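Local coordinates for TarM (Staphylococcus aureus subsp. aureus 21178, PDB 4X7R), which belongs to the GT-B clan of glycosyltransferases and has uridine-5'-diphosphate bound in the model, at residues Leu335-Lys346 / His444-Leu454. The protein carries 1 engineered substitution. Numbering follows the deposited sequence.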
loop_
_atom_site.group_PDB
_atom_site.type_symbol
_atom_site.label_atom_id
_atom_site.label_comp_id
_atom_site.label_asym_id
_atom_site.label_seq_id
_atom_site.Cartn_x
_atom_site.Cartn_y
_atom_site.Cartn_z
ATOM N N LEU A 335 -5.008 -12.605 -18.321
ATOM C CA LEU A 335 -4.451 -12.505 -19.676
ATOM C C LEU A 335 -3.070 -13.148 -19.734
ATOM O O LEU A 335 -2.723 -13.751 -20.745
ATOM C CB LEU A 335 -4.422 -11.060 -20.207
ATOM C CG LEU A 335 -5.764 -10.471 -20.683
ATOM C CD1 LEU A 335 -5.601 -9.022 -21.124
ATOM C CD2 LEU A 335 -6.349 -11.264 -21.843
ATOM N N LEU A 336 -2.316 -13.076 -18.624
ATOM C CA LEU A 336 -1.008 -13.714 -18.483
ATOM C C LEU A 336 -1.175 -15.249 -18.494
ATOM O O LEU A 336 -0.382 -15.927 -19.154
ATOM C CB LEU A 336 -0.276 -13.223 -17.213
ATOM C CG LEU A 336 1.034 -13.933 -16.833
ATOM C CD1 LEU A 336 2.055 -13.885 -17.964
ATOM C CD2 LEU A 336 1.607 -13.376 -15.557
ATOM N N ILE A 337 -2.214 -15.784 -17.795
ATOM C CA ILE A 337 -2.522 -17.225 -17.794
ATOM C C ILE A 337 -2.904 -17.670 -19.213
ATOM O O ILE A 337 -2.427 -18.712 -19.665
ATOM C CB ILE A 337 -3.573 -17.644 -16.725
ATOM C CG1 ILE A 337 -3.171 -17.219 -15.293
ATOM C CG2 ILE A 337 -3.898 -19.149 -16.789
ATOM C CD1 ILE A 337 -1.780 -17.627 -14.806
ATOM N N GLU A 338 -3.709 -16.846 -19.930
ATOM C CA GLU A 338 -4.103 -17.101 -21.324
ATOM C C GLU A 338 -2.881 -17.096 -22.236
ATOM O O GLU A 338 -2.810 -17.911 -23.155
ATOM C CB GLU A 338 -5.143 -16.084 -21.814
ATOM C CG GLU A 338 -6.551 -16.369 -21.309
ATOM C CD GLU A 338 -7.600 -15.316 -21.622
ATOM O OE1 GLU A 338 -7.654 -14.840 -22.780
ATOM O OE2 GLU A 338 -8.393 -14.991 -20.709
ATOM N N VAL A 339 -1.898 -16.209 -21.954
ATOM C CA VAL A 339 -0.642 -16.126 -22.709
ATOM C C VAL A 339 0.215 -17.365 -22.413
ATOM O O VAL A 339 0.748 -17.966 -23.350
ATOM C CB VAL A 339 0.117 -14.789 -22.466
ATOM C CG1 VAL A 339 1.529 -14.838 -23.044
ATOM C CG2 VAL A 339 -0.653 -13.621 -23.068
ATOM N N ALA A 340 0.306 -17.756 -21.115
ATOM C CA ALA A 340 1.044 -18.934 -20.647
ATOM C C ALA A 340 0.580 -20.192 -21.381
ATOM O O ALA A 340 1.419 -20.933 -21.890
ATOM C CB ALA A 340 0.875 -19.102 -19.149
ATOM N N GLU A 341 -0.757 -20.372 -21.519
ATOM C CA GLU A 341 -1.391 -21.478 -22.244
ATOM C C GLU A 341 -0.868 -21.582 -23.689
ATOM O O GLU A 341 -0.551 -22.682 -24.136
ATOM C CB GLU A 341 -2.928 -21.327 -22.226
ATOM C CG GLU A 341 -3.679 -22.506 -22.835
ATOM C CD GLU A 341 -5.191 -22.407 -22.813
ATOM O OE1 GLU A 341 -5.727 -21.340 -23.187
ATOM O OE2 GLU A 341 -5.843 -23.416 -22.458
ATOM N N LEU A 342 -0.754 -20.434 -24.397
ATOM C CA LEU A 342 -0.267 -20.358 -25.781
ATOM C C LEU A 342 1.223 -20.681 -25.886
ATOM O O LEU A 342 1.621 -21.426 -26.779
ATOM C CB LEU A 342 -0.551 -18.974 -26.394
ATOM C CG LEU A 342 -2.016 -18.574 -26.587
ATOM C CD1 LEU A 342 -2.135 -17.091 -26.866
ATOM C CD2 LEU A 342 -2.666 -19.367 -27.723
ATOM N N VAL A 343 2.039 -20.130 -24.970
ATOM C CA VAL A 343 3.492 -20.334 -24.918
ATOM C C VAL A 343 3.796 -21.814 -24.614
ATOM O O VAL A 343 4.587 -22.429 -25.334
ATOM C CB VAL A 343 4.188 -19.357 -23.917
ATOM C CG1 VAL A 343 5.696 -19.543 -23.912
ATOM C CG2 VAL A 343 3.857 -17.904 -24.235
ATOM N N VAL A 344 3.129 -22.383 -23.578
ATOM C CA VAL A 344 3.274 -23.779 -23.140
ATOM C C VAL A 344 2.835 -24.781 -24.227
ATOM O O VAL A 344 3.488 -25.807 -24.380
ATOM C CB VAL A 344 2.659 -24.037 -21.730
ATOM C CG1 VAL A 344 2.659 -25.517 -21.356
ATOM C CG2 VAL A 344 3.387 -23.226 -20.662
ATOM N N LYS A 345 1.781 -24.455 -25.017
ATOM C CA LYS A 345 1.322 -25.322 -26.116
ATOM C C LYS A 345 2.309 -25.407 -27.298
ATOM O O LYS A 345 2.231 -26.363 -28.070
ATOM C CB LYS A 345 -0.118 -25.006 -26.570
ATOM C CG LYS A 345 -1.190 -25.516 -25.598
ATOM C CD LYS A 345 -2.570 -25.656 -26.243
ATOM C CE LYS A 345 -2.841 -27.068 -26.733
ATOM N NZ LYS A 345 -4.092 -27.156 -27.535
ATOM N N LYS A 346 3.247 -24.437 -27.425
ATOM C CA LYS A 346 4.297 -24.450 -28.459
ATOM C C LYS A 346 5.668 -24.870 -27.892
ATOM O O LYS A 346 6.542 -25.289 -28.655
ATOM C CB LYS A 346 4.398 -23.101 -29.194
ATOM C CG LYS A 346 3.468 -22.995 -30.399
ATOM C CD LYS A 346 3.839 -21.843 -31.337
ATOM C CE LYS A 346 4.804 -22.258 -32.427
ATOM N NZ LYS A 346 5.129 -21.132 -33.343
ATOM N N HIS A 444 -3.978 -6.124 -25.618
ATOM C CA HIS A 444 -4.887 -7.278 -25.758
ATOM C C HIS A 444 -4.363 -8.377 -26.684
ATOM O O HIS A 444 -4.852 -9.504 -26.602
ATOM C CB HIS A 444 -6.327 -6.877 -26.144
ATOM C CG HIS A 444 -7.058 -6.133 -25.073
ATOM N ND1 HIS A 444 -7.206 -4.749 -25.120
ATOM C CD2 HIS A 444 -7.644 -6.600 -23.944
ATOM C CE1 HIS A 444 -7.882 -4.424 -24.027
ATOM N NE2 HIS A 444 -8.166 -5.502 -23.285
ATOM N N ASN A 445 -3.393 -8.060 -27.572
ATOM C CA ASN A 445 -2.831 -9.016 -28.535
ATOM C C ASN A 445 -2.019 -10.133 -27.841
ATOM O O ASN A 445 -0.787 -10.098 -27.829
ATOM C CB ASN A 445 -2.013 -8.291 -29.621
ATOM C CG ASN A 445 -1.818 -9.079 -30.892
ATOM O OD1 ASN A 445 -1.893 -10.312 -30.913
ATOM N ND2 ASN A 445 -1.498 -8.379 -31.977
ATOM N N ILE A 446 -2.735 -11.124 -27.274
ATOM C CA ILE A 446 -2.162 -12.272 -26.561
ATOM C C ILE A 446 -1.296 -13.187 -27.442
ATOM O O ILE A 446 -0.330 -13.757 -26.943
ATOM C CB ILE A 446 -3.206 -13.038 -25.691
ATOM C CG1 ILE A 446 -4.319 -13.709 -26.545
ATOM C CG2 ILE A 446 -3.789 -12.114 -24.607
ATOM C CD1 ILE A 446 -5.123 -14.820 -25.833
ATOM N N ASN A 447 -1.622 -13.294 -28.751
ATOM C CA ASN A 447 -0.880 -14.111 -29.713
ATOM C C ASN A 447 0.493 -13.526 -30.029
ATOM O O ASN A 447 1.479 -14.267 -30.040
ATOM C CB ASN A 447 -1.678 -14.325 -31.004
ATOM C CG ASN A 447 -2.995 -15.039 -30.822
ATOM O OD1 ASN A 447 -3.183 -15.860 -29.913
ATOM N ND2 ASN A 447 -3.932 -14.753 -31.715
ATOM N N ASP A 448 0.561 -12.206 -30.296
ATOM C CA ASP A 448 1.838 -11.536 -30.561
ATOM C C ASP A 448 2.702 -11.508 -29.297
ATOM O O ASP A 448 3.920 -11.608 -29.407
ATOM C CB ASP A 448 1.653 -10.124 -31.137
ATOM C CG ASP A 448 2.958 -9.482 -31.597
ATOM O OD1 ASP A 448 3.679 -10.112 -32.409
ATOM O OD2 ASP A 448 3.272 -8.364 -31.126
ATOM N N MET A 449 2.083 -11.434 -28.107
ATOM C CA MET A 449 2.844 -11.459 -26.861
ATOM C C MET A 449 3.431 -12.850 -26.607
ATOM O O MET A 449 4.590 -12.952 -26.193
ATOM C CB MET A 449 2.014 -10.996 -25.674
ATOM C CG MET A 449 2.868 -10.628 -24.507
ATOM S SD MET A 449 1.933 -10.028 -23.101
ATOM C CE MET A 449 1.822 -11.404 -22.277
ATOM N N ALA A 450 2.634 -13.916 -26.871
ATOM C CA ALA A 450 3.070 -15.309 -26.747
ATOM C C ALA A 450 4.237 -15.572 -27.720
ATOM O O ALA A 450 5.219 -16.204 -27.330
ATOM C CB ALA A 450 1.912 -16.254 -27.039
ATOM N N ASP A 451 4.154 -15.014 -28.950
ATOM C CA ASP A 451 5.185 -15.117 -29.988
ATOM C C ASP A 451 6.506 -14.481 -29.557
ATOM O O ASP A 451 7.562 -15.077 -29.771
ATOM C CB ASP A 451 4.707 -14.478 -31.310
ATOM C CG ASP A 451 3.740 -15.316 -32.136
ATOM O OD1 ASP A 451 3.657 -16.550 -31.897
ATOM O OD2 ASP A 451 3.089 -14.746 -33.045
ATOM N N LYS A 452 6.447 -13.282 -28.941
ATOM C CA LYS A 452 7.642 -12.556 -28.497
ATOM C C LYS A 452 8.317 -13.201 -27.300
ATOM O O LYS A 452 9.547 -13.194 -27.228
ATOM C CB LYS A 452 7.373 -11.053 -28.287
ATOM C CG LYS A 452 6.916 -10.335 -29.569
ATOM C CD LYS A 452 7.985 -10.180 -30.644
ATOM C CE LYS A 452 7.398 -9.782 -31.981
ATOM N NZ LYS A 452 6.857 -8.398 -31.978
ATOM N N ILE A 453 7.526 -13.800 -26.392
ATOM C CA ILE A 453 8.033 -14.531 -25.230
ATOM C C ILE A 453 8.810 -15.749 -25.754
ATOM O O ILE A 453 9.946 -15.964 -25.327
ATOM C CB ILE A 453 6.887 -14.904 -24.244
ATOM C CG1 ILE A 453 6.437 -13.660 -23.441
ATOM C CG2 ILE A 453 7.292 -16.063 -23.300
ATOM C CD1 ILE A 453 5.009 -13.724 -22.904
ATOM N N LEU A 454 8.217 -16.486 -26.733
ATOM C CA LEU A 454 8.811 -17.670 -27.354
ATOM C C LEU A 454 10.133 -17.364 -28.050
ATOM O O LEU A 454 11.100 -18.083 -27.819
ATOM C CB LEU A 454 7.821 -18.368 -28.294
ATOM C CG LEU A 454 6.733 -19.188 -27.615
ATOM C CD1 LEU A 454 5.532 -19.343 -28.518
ATOM C CD2 LEU A 454 7.255 -20.537 -27.166
#
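Two helices on one face of the six-stranded parallel sheet in the group 1 glycosyltransferase part of TarM meet through Val339 and Ile446, each a knob in a hole of the other helix. Val339 sits among Ile446, Met449, Ala450 and Ile453; Ile446 sits among Leu335, Glu338, Val339 and Leu342. The two side chains lie alongside each other, pointing opposite ways, with Val339 CG2 3.7 Å from Ile446 CB. Met449 comes in across the valine at about a right angle, its chain bent at the last torsion (chi3 96°), and its CE lies a tight 3.4 Å from Val339 CG2. On the other branch, Val339 CG1 meets Ile453 CD1 at 3.7 Å. This is one of the two Rossmann-like domains of the GT-B fold, in which helices cover a parallel sheet: Met449 and Ile453 rest on Val397 of strand 395-398, and Leu336 of the first helix reaches the same residue. The axes approach to 8.9 Å and cross at -53°; the nearest alpha carbons are those of Val343 and Ala450. Leu342 CB lies 3.7 Å from the methyl CB of Ala450. Ile446 holds CG1 between its backbone N and carbonyl carbon (chi1 65°), which sends CD1 to Leu342 CD1 and the carboxylate atom Glu338 OE1, while CG2 meets Leu335 CD2. Further along, Val343 CG1 packs 3.7 Å from Leu454 CD2, and at the more exposed border CB and CD of Lys346 lie against Leu454 CD1, the two side chains nearly perpendicular. Before the second helix, Asn445 is the N-cap: its OD1 accepts a hydrogen bond from Asp448 N at 3.2 Å, the donor standing above the carbonyl plane.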